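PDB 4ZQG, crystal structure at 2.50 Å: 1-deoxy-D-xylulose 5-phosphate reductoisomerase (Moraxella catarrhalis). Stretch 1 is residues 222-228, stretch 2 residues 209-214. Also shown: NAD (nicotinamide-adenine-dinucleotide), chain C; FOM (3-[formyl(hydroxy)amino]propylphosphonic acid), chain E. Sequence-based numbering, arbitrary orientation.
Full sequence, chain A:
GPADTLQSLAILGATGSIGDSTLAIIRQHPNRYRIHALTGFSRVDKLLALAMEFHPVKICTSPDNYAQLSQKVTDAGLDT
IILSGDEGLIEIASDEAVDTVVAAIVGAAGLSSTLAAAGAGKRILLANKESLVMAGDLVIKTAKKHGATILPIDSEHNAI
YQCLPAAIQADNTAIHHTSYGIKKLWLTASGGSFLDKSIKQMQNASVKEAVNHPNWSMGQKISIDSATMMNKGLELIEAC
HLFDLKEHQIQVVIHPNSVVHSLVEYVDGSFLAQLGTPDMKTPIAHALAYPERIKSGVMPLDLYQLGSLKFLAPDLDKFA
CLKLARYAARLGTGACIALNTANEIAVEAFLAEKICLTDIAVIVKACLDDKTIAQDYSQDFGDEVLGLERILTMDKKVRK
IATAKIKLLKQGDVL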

# COMPACT_ATOMS: atom_id res chain seq x y z
N ILE A 222 -24.55 -10.95 1.16
CA ILE A 222 -23.50 -10.00 1.39
C ILE A 222 -24.07 -8.60 1.26
O ILE A 222 -23.74 -7.73 2.02
CB ILE A 222 -22.25 -10.26 0.48
CG1 ILE A 222 -21.01 -9.65 1.11
CG2 ILE A 222 -22.41 -9.69 -0.90
CD1 ILE A 222 -19.72 -9.96 0.39
N SER A 223 -24.98 -8.38 0.35
CA SER A 223 -25.57 -7.07 0.27
C SER A 223 -26.21 -6.67 1.58
O SER A 223 -25.96 -5.58 2.06
CB SER A 223 -26.54 -6.97 -0.94
OG SER A 223 -25.79 -6.86 -2.16
N ILE A 224 -27.02 -7.53 2.18
CA ILE A 224 -27.74 -7.19 3.43
C ILE A 224 -26.79 -7.06 4.63
O ILE A 224 -26.92 -6.18 5.49
CB ILE A 224 -28.82 -8.25 3.75
CG1 ILE A 224 -29.88 -8.29 2.62
CG2 ILE A 224 -29.49 -7.95 5.08
CD1 ILE A 224 -30.75 -7.05 2.54
N ASP A 225 -25.83 -7.97 4.65
CA ASP A 225 -24.78 -7.94 5.61
C ASP A 225 -23.99 -6.62 5.62
O ASP A 225 -23.46 -6.18 6.67
CB ASP A 225 -23.86 -9.11 5.33
CG ASP A 225 -24.42 -10.42 5.82
OD1 ASP A 225 -25.45 -10.42 6.60
OD2 ASP A 225 -23.79 -11.46 5.42
N SER A 226 -23.88 -5.99 4.46
CA SER A 226 -23.22 -4.71 4.37
C SER A 226 -24.09 -3.62 4.99
O SER A 226 -23.63 -2.81 5.76
CB SER A 226 -22.85 -4.42 2.93
OG SER A 226 -22.42 -3.09 2.83
N ALA A 227 -25.38 -3.63 4.67
CA ALA A 227 -26.34 -2.72 5.31
C ALA A 227 -26.31 -2.72 6.87
O ALA A 227 -26.43 -1.67 7.46
CB ALA A 227 -27.76 -3.03 4.81
N THR A 228 -26.18 -3.90 7.49
CA THR A 228 -26.18 -4.04 8.98
C THR A 228 -24.78 -4.00 9.58
O THR A 228 -24.60 -3.90 10.80
CB THR A 228 -26.76 -5.41 9.43
OG1 THR A 228 -25.84 -6.47 9.10
CG2 THR A 228 -28.08 -5.71 8.77
PA NAD C . -24.45 -15.11 -5.12
O1A NAD C . -25.64 -15.22 -4.23
O2A NAD C . -24.40 -14.08 -6.24
O5B NAD C . -24.00 -16.54 -5.72
C5B NAD C . -23.80 -17.70 -4.93
C4B NAD C . -23.35 -18.89 -5.80
O4B NAD C . -23.37 -20.06 -4.96
C3B NAD C . -24.28 -19.17 -6.99
O3B NAD C . -23.56 -19.62 -8.14
C2B NAD C . -25.18 -20.28 -6.47
O2B NAD C . -25.54 -21.23 -7.48
C1B NAD C . -24.37 -20.98 -5.39
N9A NAD C . -25.24 -21.44 -4.27
C8A NAD C . -26.15 -20.69 -3.62
N7A NAD C . -26.78 -21.40 -2.65
C5A NAD C . -26.28 -22.64 -2.68
C6A NAD C . -26.55 -23.87 -1.90
N6A NAD C . -27.49 -23.87 -0.90
N1A NAD C . -25.82 -24.95 -2.25
C2A NAD C . -24.91 -24.93 -3.26
N3A NAD C . -24.61 -23.85 -4.02
C4A NAD C . -25.27 -22.68 -3.76
O3 NAD C . -23.20 -14.87 -4.13
PN NAD C . -21.98 -13.82 -4.23
O1N NAD C . -22.58 -12.48 -3.87
O2N NAD C . -21.22 -14.12 -5.50
O5D NAD C . -21.14 -14.38 -2.98
C5D NAD C . -20.29 -15.51 -3.08
C4D NAD C . -19.35 -15.58 -1.87
O4D NAD C . -18.26 -14.66 -1.99
C3D NAD C . -20.09 -15.22 -0.60
O3D NAD C . -19.56 -16.03 0.44
C2D NAD C . -19.80 -13.75 -0.40
O2D NAD C . -19.95 -13.37 0.98
C1D NAD C . -18.38 -13.65 -0.97
N1N NAD C . -18.09 -12.31 -1.52
C2N NAD C . -18.81 -11.81 -2.55
C3N NAD C . -18.55 -10.51 -3.05
C7N NAD C . -19.30 -9.92 -4.22
O7N NAD C . -18.86 -8.95 -4.79
N7N NAD C . -20.44 -10.48 -4.63
C4N NAD C . -17.54 -9.77 -2.46
C5N NAD C . -16.83 -10.32 -1.43
C6N NAD C . -17.11 -11.59 -0.96
O2 FOM E . -17.39 -7.24 1.02
N1 FOM E . -17.25 -6.40 -0.06
C1 FOM E . -16.23 -6.44 -0.81
O1 FOM E . -15.32 -7.22 -0.59
C2 FOM E . -18.33 -5.43 -0.22
C3 FOM E . -18.16 -4.66 1.09
C4 FOM E . -19.28 -3.69 1.33
PA1 FOM E . -18.97 -3.03 2.95
OP1 FOM E . -17.61 -2.20 2.85
OP2 FOM E . -18.63 -4.11 3.87
OP3 FOM E . -20.17 -2.11 3.57
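Stretch 2, residues 209-214: EAVNHP

Stretch 2 reaches the helix of residues 222-228 as the last turn of another helix, then continues through two extended residues, its CA run lying broadly crosswise to that of stretch 1. Glu 209, Ala 210 and Val 211 are helical; Asn 212 breaks the pattern with phi/psi of -100/128, and His 213 stays extended at -113/134. Pro 214, at -51/-44, is already out of reach. The backbones come close: the CA atoms of Ser 223 and Val 211 lie 5.3 Å apart, those of Ala 227 and Ala 210 5.8 Å. Alanines and serines sit at several of the close approaches, alongside Ile 224, Val 211 and His 213, and the contact buries 272 Å² in all.

Ala 210 is the centre of the apolar part. Its CB points sideways, yet it meets two side chains three residues, nearly one helical turn, apart: Ile 224 CD1 at 3.7 Å from Ala 210 CB, and Ala 227 CB at 4.3 Å from the same atom. Ala 227 points toward stretch 2 and also packs its CB 3.8 Å from Ala 210 O. Ile 224 solves a different problem. Its CA-to-CB bond runs sideways, so the reach must come from rotamers; with chi1 and chi2 both m (-62° and -68°), CD1 ends over the last helical turn, 4.0 Å from Val 211 N and 4.5 Å from Val 211 CB. The Val 211 side chain is modelled only to CB, so nothing can be read from its branches.

Ser 223 points toward the other stretch and sets its CB 3.4 Å from Val 211 O. Its chi1 is m (-76°), and OG finds its hydrogen bond elsewhere in the structure. No clear hydrogen bond joins the two stretches.

The extended segment turns Asn 212 away and His 213 toward the helix. With chi1 t (-170°) and chi2 -68°, the imidazole extends to Ser 226, whose OG lies at the ring edge, near its plane, 3.2 Å from His 213 CD2. Ser 226 takes the t rotamer (170°), and its OG donates a 2.6 Å hydrogen bond to OP3 of the phosphonate FOM. The same hydroxyl thus sits beside the histidine while binding the ligand, and His 213 NE2 itself comes within 3.8 Å of FOM C4. One helical turn before Ser 226, Ile 222 faces none of stretch 2: t at both chi angles, it extends CD1 to 3.4 Å from NAD C6N and 3.6 Å from FOM O2.

The rule is economical: alanines and a serine sit where the backbones come close, one isoleucine bends over the helix end, and an extended histidine meets the ligand-binding serine.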

# COMPACT_ATOMS: atom_id res chain seq x y z
N GLU A 209 -34.26 -1.01 -0.43
CA GLU A 209 -33.27 -0.10 0.20
C GLU A 209 -32.01 -0.85 0.65
O GLU A 209 -30.90 -0.53 0.23
CB GLU A 209 -33.86 0.65 1.40
CG GLU A 209 -34.56 1.95 1.05
CD GLU A 209 -35.62 2.36 2.06
OE1 GLU A 209 -36.83 2.24 1.75
OE2 GLU A 209 -35.22 2.80 3.17
N ALA A 210 -32.20 -1.85 1.51
CA ALA A 210 -31.11 -2.59 2.10
C ALA A 210 -30.28 -3.37 1.07
O ALA A 210 -29.06 -3.49 1.24
CB ALA A 210 -31.65 -3.55 3.16
N VAL A 211 -30.93 -3.92 0.04
CA VAL A 211 -30.26 -4.81 -0.90
C VAL A 211 -29.38 -4.04 -1.88
O VAL A 211 -28.42 -4.59 -2.39
CB VAL A 211 -31.26 -5.69 -1.70
N ASN A 212 -29.70 -2.77 -2.14
CA ASN A 212 -28.96 -2.00 -3.13
C ASN A 212 -27.93 -1.08 -2.47
O ASN A 212 -28.22 -0.32 -1.53
CB ASN A 212 -29.93 -1.28 -4.10
CG ASN A 212 -30.66 -2.27 -5.04
OD1 ASN A 212 -30.02 -3.00 -5.80
ND2 ASN A 212 -31.98 -2.31 -4.95
N HIS A 213 -26.70 -1.20 -2.97
CA HIS A 213 -25.53 -0.63 -2.32
C HIS A 213 -25.00 0.47 -3.21
O HIS A 213 -24.86 0.26 -4.40
CB HIS A 213 -24.48 -1.73 -2.13
CG HIS A 213 -23.32 -1.33 -1.26
ND1 HIS A 213 -22.40 -0.38 -1.63
CD2 HIS A 213 -22.93 -1.77 -0.04
CE1 HIS A 213 -21.50 -0.23 -0.68
NE2 HIS A 213 -21.80 -1.06 0.30
N PRO A 214 -24.66 1.64 -2.63
CA PRO A 214 -24.14 2.77 -3.44
C PRO A 214 -22.97 2.45 -4.39
O PRO A 214 -22.99 2.89 -5.53
CB PRO A 214 -23.70 3.79 -2.37
CG PRO A 214 -24.54 3.47 -1.18
CD PRO A 214 -24.76 1.98 -1.20